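Probable oxidoreductase (Pseudomonas aeruginosa, PDB 4B7X) is a probable medium-chain dehydrogenase/reductase that presumably transfers hydride between a nicotinamide adenine dinucleotide cofactor and a substrate not yet assigned. Local coordinates at residues Gln6-Tyr11 and Gly101-Phe106; Gln10-Gln15 and Ser27-Pro32. All coordinates share one frame; numbering follows the deposited sequence.

Interaction 1: Gln6-Tyr11 and Gly101-Phe106; sequences QINRQY and GVQDYF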
loop_
_atom_site.group_PDB
_atom_site.type_symbol
_atom_site.label_atom_id
_atom_site.label_comp_id
_atom_site.label_asym_id
_atom_site.label_seq_id
_atom_site.Cartn_x
_atom_site.Cartn_y
_atom_site.Cartn_z
ATOM N N GLN H 6 -2.832 51.013 -9.004
ATOM C CA GLN H 6 -2.778 49.635 -9.571
ATOM C C GLN H 6 -3.750 48.703 -8.845
ATOM O O GLN H 6 -3.775 48.645 -7.601
ATOM C CB GLN H 6 -1.344 49.075 -9.542
ATOM C CG GLN H 6 -1.169 47.674 -10.135
ATOM C CD GLN H 6 -1.344 47.616 -11.648
ATOM O OE1 GLN H 6 -0.656 48.317 -12.398
ATOM N NE2 GLN H 6 -2.264 46.772 -12.103
ATOM N N ILE H 7 -4.552 47.987 -9.635
ATOM C CA ILE H 7 -5.510 47.010 -9.109
ATOM C C ILE H 7 -4.985 45.575 -9.230
ATOM O O ILE H 7 -4.386 45.180 -10.244
ATOM C CB ILE H 7 -6.938 47.172 -9.716
ATOM C CG1 ILE H 7 -7.893 47.816 -8.707
ATOM C CG2 ILE H 7 -7.551 45.831 -10.099
ATOM C CD1 ILE H 7 -7.568 49.246 -8.350
ATOM N N ASN H 8 -5.199 44.816 -8.160
ATOM C CA ASN H 8 -4.868 43.411 -8.133
ATOM C C ASN H 8 -6.160 42.597 -8.087
ATOM O O ASN H 8 -6.860 42.549 -7.073
ATOM C CB ASN H 8 -3.925 43.103 -6.959
ATOM C CG ASN H 8 -3.569 41.623 -6.847
ATOM O OD1 ASN H 8 -3.428 40.910 -7.850
ATOM N ND2 ASN H 8 -3.420 41.158 -5.613
ATOM N N ARG H 9 -6.490 41.989 -9.220
ATOM C CA ARG H 9 -7.652 41.112 -9.297
ATOM C C ARG H 9 -7.335 39.774 -8.628
ATOM O O ARG H 9 -6.232 39.247 -8.767
ATOM C CB ARG H 9 -8.065 40.882 -10.749
ATOM C CG ARG H 9 -8.424 42.144 -11.520
ATOM C CD ARG H 9 -8.655 41.815 -12.988
ATOM N NE ARG H 9 -7.458 41.249 -13.614
ATOM C CZ ARG H 9 -7.452 40.565 -14.755
ATOM N NH1 ARG H 9 -8.581 40.355 -15.419
ATOM N NH2 ARG H 9 -6.308 40.092 -15.239
ATOM N N GLN H 10 -8.311 39.234 -7.903
ATOM C CA GLN H 10 -8.124 37.981 -7.182
ATOM C C GLN H 10 -9.406 37.179 -7.053
ATOM O O GLN H 10 -10.474 37.726 -6.763
ATOM C CB GLN H 10 -7.508 38.232 -5.797
ATOM C CG GLN H 10 -8.244 39.249 -4.934
ATOM C CD GLN H 10 -7.490 39.596 -3.668
ATOM O OE1 GLN H 10 -6.288 39.840 -3.696
ATOM N NE2 GLN H 10 -8.196 39.614 -2.545
ATOM N N TYR H 11 -9.298 35.873 -7.279
ATOM C CA TYR H 11 -10.398 34.978 -6.960
ATOM C C TYR H 11 -10.264 34.534 -5.514
ATOM O O TYR H 11 -9.213 34.043 -5.096
ATOM C CB TYR H 11 -10.448 33.779 -7.909
ATOM C CG TYR H 11 -11.288 34.002 -9.156
ATOM C CD1 TYR H 11 -12.672 34.126 -9.069
ATOM C CD2 TYR H 11 -10.700 34.064 -10.423
ATOM C CE1 TYR H 11 -13.446 34.324 -10.202
ATOM C CE2 TYR H 11 -11.466 34.266 -11.563
ATOM C CZ TYR H 11 -12.838 34.397 -11.443
ATOM O OH TYR H 11 -13.620 34.587 -12.558
ATOM N N GLY H 101 -0.973 32.241 -6.038
ATOM C CA GLY H 101 -2.404 32.455 -5.801
ATOM C C GLY H 101 -3.145 32.890 -7.059
ATOM O O GLY H 101 -2.529 33.312 -8.030
ATOM N N VAL H 102 -4.470 32.781 -7.044
ATOM C CA VAL H 102 -5.276 33.124 -8.208
ATOM C C VAL H 102 -5.562 34.637 -8.228
ATOM O O VAL H 102 -6.640 35.074 -7.879
ATOM C CB VAL H 102 -6.563 32.271 -8.261
ATOM C CG1 VAL H 102 -7.331 32.507 -9.561
ATOM C CG2 VAL H 102 -6.204 30.794 -8.151
ATOM N N GLN H 103 -4.566 35.412 -8.656
ATOM C CA GLN H 103 -4.566 36.887 -8.570
ATOM C C GLN H 103 -3.498 37.456 -9.521
ATOM O O GLN H 103 -2.615 36.725 -9.968
ATOM C CB GLN H 103 -4.277 37.337 -7.129
ATOM C CG GLN H 103 -2.961 36.798 -6.574
ATOM C CD GLN H 103 -2.716 37.169 -5.124
ATOM O OE1 GLN H 103 -3.310 38.108 -4.595
ATOM N NE2 GLN H 103 -1.810 36.432 -4.471
ATOM N N ASP H 104 -3.564 38.751 -9.830
ATOM C CA ASP H 104 -2.556 39.368 -10.708
ATOM C C ASP H 104 -1.187 39.468 -10.071
ATOM O O ASP H 104 -0.172 39.399 -10.770
ATOM C CB ASP H 104 -2.961 40.783 -11.114
ATOM C CG ASP H 104 -4.095 40.802 -12.083
ATOM O OD1 ASP H 104 -3.928 40.257 -13.195
ATOM O OD2 ASP H 104 -5.140 41.388 -11.731
ATOM N N TYR H 105 -1.170 39.666 -8.753
ATOM C CA TYR H 105 0.056 39.993 -8.042
ATOM C C TYR H 105 0.160 39.261 -6.727
ATOM O O TYR H 105 -0.795 39.256 -5.940
ATOM C CB TYR H 105 0.107 41.489 -7.744
ATOM C CG TYR H 105 0.261 42.351 -8.956
ATOM C CD1 TYR H 105 1.514 42.579 -9.511
ATOM C CD2 TYR H 105 -0.844 42.957 -9.543
ATOM C CE1 TYR H 105 1.665 43.382 -10.627
ATOM C CE2 TYR H 105 -0.708 43.761 -10.661
ATOM C CZ TYR H 105 0.546 43.961 -11.199
ATOM O OH TYR H 105 0.692 44.741 -12.314
ATOM N N PHE H 106 1.331 38.669 -6.490
ATOM C CA PHE H 106 1.650 38.062 -5.190
ATOM C C PHE H 106 2.464 38.998 -4.315
ATOM O O PHE H 106 3.454 39.569 -4.767
ATOM C CB PHE H 106 2.430 36.757 -5.360
ATOM C CG PHE H 106 2.941 36.175 -4.060
ATOM C CD1 PHE H 106 2.081 35.488 -3.201
ATOM C CD2 PHE H 106 4.282 36.310 -3.695
ATOM C CE1 PHE H 106 2.547 34.945 -2.006
ATOM C CE2 PHE H 106 4.756 35.770 -2.502
ATOM C CZ PHE H 106 3.887 35.080 -1.662
#
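With CG of Asn8 anti to its own N (chi1 178°), the carboxamide is set between the backbone N of Tyr105 and the side chain of Gln103, while Arg9, bent at chi3 (-61°), folds its guanidinium back alongside Asp104. The contact lays the N-terminal strand of the GroES-like domain, running antiparallel, over the approach to strand 105-108; a single bridge, Gln10 with Gln103, joins the backbones. Arg9 grips Asp104 side-on: NE meets the syn lone pair of OD2 at 3.0 Å, and NH2 that of OD1 at 3.1 Å. The backbone N of Arg9 reaches the same OD2 on its anti side, so this oxygen takes two N-H groups from one residue, which fixes the rotation of the carboxylate, nearly in the plane of the guanidinium. A salt bridge from Arg9 NH1 to Glu314 extends the network. The Asn8 amide works in both directions. Its OD1 accepts from Tyr105 N at 2.7 Å, the donor standing well above the carbonyl plane, and its ND2 gives a fairly straight bond to Gln103 OE1 (3.2 Å). Gln103 NE2 in turn is held by Leu100 O. Beyond, the Gln6 amide crosses the hydroxyl end of Tyr105, whose ring also meets Lys44 in a cation-pi contact. Val102, centre of an inverse gamma turn, touches Tyr11 CB through CG1, and its carbonyl O accepts from Tyr11 N at 2.8 Å.

Interaction 2: Gln10-Gln15 and Ser27-Pro32; sequences QYQLAQ and SFVETP
Tyr11 lays one face of its ring against Phe28, whose CD1 sits 3.4 Å above the plane, over the centre of the phenol ring. The two planes are inclined by 33° with centroids 4.4 Å apart, an oblique pairing in which Phe28 leads with one ring corner. A chi1 of -157°, with CG anti to the backbone N, brings that corner of Phe28 over the phenol, and its CB meets the Tyr11 ring at CE1. The pair sits at the non-hydrogen-bonded position of a two-stranded antiparallel sheet formed by strands 7-13 and 26-32, in the GroES-like domain. On either side of it along the strands come hydrogen-bonded pairs. Gln10 N gives to Val29 O and Val29 N to Gln10 O, both at 3.0 Å; Gln12 N to Ser27 O and Ser27 N to Gln12 O are both 2.8 Å. On the other face of the sheet, Gln10 extends across Thr31 at about a right angle, and the Gln12 side chain passes obliquely by Val29 CG2. Past the last pair, Ala14 CB approaches Ser27 CB to 4.2 Å where strand 7-13 has ended. The phenol hydroxyl is hydrogen-bonded to Glu314 O, just ahead of helix 316-320, whose Pro317 also touches Tyr11. Gln10 reaches the loop residue Val73, and backbone bonds from Leu13 to Gly71 and Glu72 fasten the end of strand 7-13 to the same loop.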
loop_
_atom_site.group_PDB
_atom_site.type_symbol
_atom_site.label_atom_id
_atom_site.label_comp_id
_atom_site.label_asym_id
_atom_site.label_seq_id
_atom_site.Cartn_x
_atom_site.Cartn_y
_atom_site.Cartn_z
ATOM N N GLN H 10 -8.311 39.234 -7.903
ATOM C CA GLN H 10 -8.124 37.981 -7.182
ATOM C C GLN H 10 -9.406 37.179 -7.053
ATOM O O GLN H 10 -10.474 37.726 -6.763
ATOM C CB GLN H 10 -7.508 38.232 -5.797
ATOM C CG GLN H 10 -8.244 39.249 -4.934
ATOM C CD GLN H 10 -7.490 39.596 -3.668
ATOM O OE1 GLN H 10 -6.288 39.840 -3.696
ATOM N NE2 GLN H 10 -8.196 39.614 -2.545
ATOM N N TYR H 11 -9.298 35.873 -7.279
ATOM C CA TYR H 11 -10.398 34.978 -6.960
ATOM C C TYR H 11 -10.264 34.534 -5.514
ATOM O O TYR H 11 -9.213 34.043 -5.096
ATOM C CB TYR H 11 -10.448 33.779 -7.909
ATOM C CG TYR H 11 -11.288 34.002 -9.156
ATOM C CD1 TYR H 11 -12.672 34.126 -9.069
ATOM C CD2 TYR H 11 -10.700 34.064 -10.423
ATOM C CE1 TYR H 11 -13.446 34.324 -10.202
ATOM C CE2 TYR H 11 -11.466 34.266 -11.563
ATOM C CZ TYR H 11 -12.838 34.397 -11.443
ATOM O OH TYR H 11 -13.620 34.587 -12.558
ATOM N N GLN H 12 -11.331 34.749 -4.754
ATOM C CA GLN H 12 -11.398 34.376 -3.350
ATOM C C GLN H 12 -12.281 33.152 -3.180
ATOM O O GLN H 12 -13.223 32.952 -3.952
ATOM C CB GLN H 12 -11.998 35.519 -2.525
ATOM C CG GLN H 12 -11.042 36.656 -2.189
ATOM C CD GLN H 12 -11.635 37.658 -1.201
ATOM O OE1 GLN H 12 -12.795 37.547 -0.794
ATOM N NE2 GLN H 12 -10.831 38.640 -0.809
ATOM N N LEU H 13 -11.992 32.348 -2.160
ATOM C CA LEU H 13 -12.892 31.263 -1.779
ATOM C C LEU H 13 -14.092 31.873 -1.067
ATOM O O LEU H 13 -13.932 32.532 -0.039
ATOM C CB LEU H 13 -12.195 30.255 -0.856
ATOM C CG LEU H 13 -12.447 28.753 -1.080
ATOM C CD1 LEU H 13 -12.034 27.927 0.133
ATOM C CD2 LEU H 13 -13.885 28.438 -1.461
ATOM N N ALA H 14 -15.282 31.663 -1.627
ATOM C CA ALA H 14 -16.531 32.165 -1.044
ATOM C C ALA H 14 -17.222 31.103 -0.183
ATOM O O ALA H 14 -17.692 31.394 0.924
ATOM C CB ALA H 14 -17.470 32.665 -2.135
ATOM N N GLN H 15 -17.283 29.878 -0.702
ATOM C CA GLN H 15 -17.910 28.761 0.000
ATOM C C GLN H 15 -17.233 27.437 -0.330
ATOM O O GLN H 15 -16.806 27.213 -1.470
ATOM C CB GLN H 15 -19.405 28.676 -0.333
ATOM C CG GLN H 15 -19.714 28.412 -1.801
ATOM C CD GLN H 15 -21.151 28.727 -2.167
ATOM O OE1 GLN H 15 -21.935 27.829 -2.467
ATOM N NE2 GLN H 15 -21.504 30.009 -2.145
ATOM N N SER H 27 -15.359 34.115 -5.432
ATOM C CA SER H 27 -15.726 35.519 -5.526
ATOM C C SER H 27 -14.609 36.300 -6.215
ATOM O O SER H 27 -13.468 36.335 -5.737
ATOM C CB SER H 27 -16.011 36.088 -4.137
ATOM O OG SER H 27 -16.196 37.490 -4.198
ATOM N N PHE H 28 -14.943 36.909 -7.349
ATOM C CA PHE H 28 -14.010 37.752 -8.094
ATOM C C PHE H 28 -13.975 39.149 -7.462
ATOM O O PHE H 28 -14.995 39.834 -7.401
ATOM C CB PHE H 28 -14.419 37.807 -9.570
ATOM C CG PHE H 28 -13.296 38.165 -10.504
ATOM C CD1 PHE H 28 -12.035 37.592 -10.361
ATOM C CD2 PHE H 28 -13.505 39.059 -11.546
ATOM C CE1 PHE H 28 -11.003 37.922 -11.225
ATOM C CE2 PHE H 28 -12.478 39.390 -12.417
ATOM C CZ PHE H 28 -11.223 38.823 -12.256
ATOM N N VAL H 29 -12.802 39.547 -6.971
ATOM C CA VAL H 29 -12.651 40.768 -6.174
ATOM C C VAL H 29 -11.493 41.633 -6.675
ATOM O O VAL H 29 -10.469 41.133 -7.171
ATOM C CB VAL H 29 -12.465 40.446 -4.666
ATOM C CG1 VAL H 29 -12.264 41.709 -3.832
ATOM C CG2 VAL H 29 -13.655 39.662 -4.129
ATOM N N GLU H 30 -11.671 42.943 -6.544
ATOM C CA GLU H 30 -10.644 43.905 -6.919
ATOM C C GLU H 30 -10.182 44.682 -5.686
ATOM O O GLU H 30 -10.886 45.564 -5.186
ATOM C CB GLU H 30 -11.165 44.824 -8.032
ATOM C CG GLU H 30 -11.244 44.143 -9.395
ATOM C CD GLU H 30 -12.564 44.374 -10.120
ATOM O OE1 GLU H 30 -13.624 44.436 -9.455
ATOM O OE2 GLU H 30 -12.543 44.470 -11.367
ATOM N N THR H 31 -9.003 44.320 -5.187
ATOM C CA THR H 31 -8.393 44.999 -4.041
ATOM C C THR H 31 -7.217 45.847 -4.513
ATOM O O THR H 31 -6.624 45.553 -5.557
ATOM C CB THR H 31 -7.902 44.003 -2.965
ATOM O OG1 THR H 31 -6.792 43.246 -3.462
ATOM C CG2 THR H 31 -9.017 43.055 -2.545
ATOM N N PRO H 32 -6.872 46.906 -3.753
ATOM C CA PRO H 32 -5.719 47.733 -4.124
ATOM C C PRO H 32 -4.397 46.992 -3.927
ATOM O O PRO H 32 -4.253 46.236 -2.964
ATOM C CB PRO H 32 -5.816 48.921 -3.160
ATOM C CG PRO H 32 -6.578 48.400 -1.982
ATOM C CD PRO H 32 -7.559 47.414 -2.550
#

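Overall arrangement
From the N terminus, strand 7-13 enters both contacts, sharing Gln10 and Tyr11. Interaction 2 closes first: after a short connection the chain returns as strand 26-32 and pairs antiparallel with the segment it has just left. Interaction 1 closes a loop of about 90 residues, when Gly101-Phe106 leads into strand 105-108. The smaller closure lies inside the larger span, and their centres are 9 Å apart. Asn8 N, in a probable hydrogen bond with Thr31 O, and Arg9, packed on Phe28 and Glu30, connect them directly. Together they join the two-stranded N-terminal sheet to the mixed sheet containing strand 105-108, within the GroES-like domain.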